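Uncharacterized protein MTH_862 (Methanothermobacter thermautotrophicus, PDB 2R47) is of unknown function and belongs to an archaeal family (DUF2124) whose role has not been established. Local coordinates at residues G93-G98 against M126-R131. Residues are numbered along the deposited sequence; the frame is centred on the assembly and turned at random. Where two conformers were deposited one is given.
Sequences GLSMPG and MDMFAR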
loop_
_atom_site.group_PDB
_atom_site.type_symbol
_atom_site.label_atom_id
_atom_site.label_comp_id
_atom_site.label_asym_id
_atom_site.label_seq_id
_atom_site.Cartn_x
_atom_site.Cartn_y
_atom_site.Cartn_z
ATOM N N GLY A 93 8.736 -8.587 -1.700
ATOM C CA GLY A 93 10.005 -7.903 -1.946
ATOM C C GLY A 93 11.187 -8.653 -1.373
ATOM O O GLY A 93 12.299 -8.547 -1.907
ATOM N N LEU A 94 10.981 -9.428 -0.297
ATOM C CA LEU A 94 12.116 -10.190 0.287
ATOM C C LEU A 94 12.733 -11.178 -0.701
ATOM O O LEU A 94 13.910 -11.583 -0.543
ATOM C CB LEU A 94 11.692 -10.977 1.511
ATOM C CG LEU A 94 11.284 -10.172 2.751
ATOM C CD1 LEU A 94 10.894 -11.108 3.912
ATOM C CD2 LEU A 94 12.429 -9.284 3.158
ATOM N N SER A 95 11.923 -11.597 -1.665
ATOM C CA SER A 95 12.363 -12.649 -2.621
ATOM C C SER A 95 13.050 -12.034 -3.835
ATOM O O SER A 95 13.516 -12.762 -4.728
ATOM C CB SER A 95 11.198 -13.550 -3.073
ATOM O OG SER A 95 10.250 -12.856 -3.845
ATOM N N MET A 96 13.111 -10.720 -3.905
ATOM C CA MET A 96 13.672 -10.048 -5.089
ATOM C C MET A 96 15.194 -10.143 -5.092
ATOM O O MET A 96 15.808 -10.008 -4.060
ATOM C CB MET A 96 13.247 -8.570 -5.171
ATOM C CG MET A 96 13.983 -7.649 -4.191
ATOM S SD MET A 96 13.809 -5.877 -4.459
ATOM C CE MET A 96 12.293 -5.562 -3.585
ATOM N N PRO A 97 15.812 -10.394 -6.265
ATOM C CA PRO A 97 17.280 -10.404 -6.350
ATOM C C PRO A 97 17.894 -9.037 -6.040
ATOM O O PRO A 97 17.303 -8.025 -6.396
ATOM C CB PRO A 97 17.565 -10.805 -7.819
ATOM C CG PRO A 97 16.240 -11.384 -8.321
ATOM C CD PRO A 97 15.157 -10.724 -7.545
ATOM N N GLY A 98 19.036 -9.010 -5.348
ATOM C CA GLY A 98 19.813 -7.770 -5.172
ATOM C C GLY A 98 19.719 -7.169 -3.785
ATOM O O GLY A 98 20.421 -6.224 -3.431
ATOM N N MET A 126 1.964 -10.730 -8.172
ATOM C CA MET A 126 2.487 -11.283 -9.422
ATOM C C MET A 126 3.234 -12.593 -9.194
ATOM O O MET A 126 4.228 -12.867 -9.891
ATOM C CB MET A 126 3.388 -10.248 -10.148
ATOM C CG MET A 126 2.719 -8.872 -10.304
ATOM S SD MET A 126 1.081 -8.874 -11.044
ATOM C CE MET A 126 1.532 -9.179 -12.766
ATOM N N ASP A 127 2.791 -13.374 -8.195
ATOM C CA ASP A 127 3.305 -14.733 -7.936
ATOM C C ASP A 127 4.786 -14.742 -7.541
ATOM O O ASP A 127 5.523 -15.679 -7.871
ATOM C CB ASP A 127 3.075 -15.625 -9.149
ATOM C CG ASP A 127 2.736 -17.060 -8.784
ATOM O OD1 ASP A 127 2.485 -17.379 -7.581
ATOM O OD2 ASP A 127 2.716 -17.875 -9.742
ATOM N N MET A 128 5.218 -13.699 -6.850
ATOM C CA MET A 128 6.642 -13.500 -6.610
ATOM C C MET A 128 7.259 -14.684 -5.895
ATOM O O MET A 128 8.363 -15.113 -6.256
ATOM C CB MET A 128 6.864 -12.220 -5.775
ATOM C CG MET A 128 8.258 -11.636 -5.870
ATOM S SD MET A 128 8.645 -10.970 -7.517
ATOM C CE MET A 128 7.309 -9.770 -7.721
ATOM N N PHE A 129 6.614 -15.193 -4.848
ATOM C CA PHE A 129 7.256 -16.260 -4.100
ATOM C C PHE A 129 7.429 -17.562 -4.901
ATOM O O PHE A 129 8.486 -18.206 -4.839
ATOM C CB PHE A 129 6.520 -16.557 -2.815
ATOM C CG PHE A 129 6.687 -15.493 -1.774
ATOM C CD1 PHE A 129 7.953 -15.083 -1.408
ATOM C CD2 PHE A 129 5.582 -14.936 -1.161
ATOM C CE1 PHE A 129 8.126 -14.087 -0.388
ATOM C CE2 PHE A 129 5.738 -13.957 -0.158
ATOM C CZ PHE A 129 7.011 -13.538 0.193
ATOM N N ALA A 130 6.374 -17.989 -5.580
ATOM C CA ALA A 130 6.454 -19.184 -6.436
ATOM C C ALA A 130 7.598 -19.022 -7.471
ATOM O O ALA A 130 8.415 -19.932 -7.688
ATOM C CB ALA A 130 5.151 -19.365 -7.157
ATOM N N ARG A 131 7.631 -17.855 -8.090
ATOM C CA ARG A 131 8.603 -17.563 -9.169
ATOM C C ARG A 131 10.054 -17.594 -8.683
ATOM O O ARG A 131 10.957 -18.024 -9.399
ATOM C CB ARG A 131 8.238 -16.252 -9.858
ATOM C CG ARG A 131 6.904 -16.374 -10.598
ATOM C CD ARG A 131 6.367 -15.048 -11.043
ATOM N NE ARG A 131 7.312 -14.321 -11.874
ATOM C CZ ARG A 131 7.476 -13.004 -11.832
ATOM N NH1 ARG A 131 6.764 -12.266 -10.960
ATOM N NH2 ARG A 131 8.378 -12.441 -12.636
#
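Ser-95 reaches across to the short helix 128-131 and packs against Met-128 with its hydroxyl and against Phe-129 with its CB. Its OG lies 3.1 Å from CG of Met-128, a tight approach of oxygen to a methylene, while its CB meets the Phe-129 ring obliquely at CD1, 4.0 Å away, with CE1 almost as near. The area buried between the segments is small, 176 Å², and this serine supplies most of what 93-98 contributes.

The serine hydroxyl is hydrogen-bonded to the carbonyl O of Gly-92, the residue just before this segment. A chi1 of 67° sets OG between the backbone N and the carbonyl carbon, where it touches Met-128 while keeping that bond. The turn, a 3-10 segment, is closed by the backbone bond from Met-96 N to Gly-93 O. Met-128 has CG anti to its backbone N (chi1 -159°), which sends the methylene to the serine, and the chain then bends twice, reaching about 4 Å from a bound sulfate, probably from the crystallisation liquor. At the N-terminal end of the helix, NH1 of Arg-131 hydrogen-bonds to the carbonyl O of Met-126 at 2.8 Å, tying the helix back to the loop before it. The bond is bent, 144° at the hydrogen, with NH1 tilted out of the carbonyl plane.

Gly-93 N makes a weak hydrogen bond to OD1 of the cysteinesulfonic acid at position 38. Phe-129 also meets the rings of Phe-140 and Trp-134, and Trp-134 touches both Leu-94 and Ser-95, so helix 134-137 packs against both segments. The loop 93-98 follows strand 88-91 and leads toward helix 103-113, whereas 126-131 follows strand 118-125, its parallel neighbour in the sheet. The contact joins the connections leaving the C-terminal ends of two adjacent parallel strands.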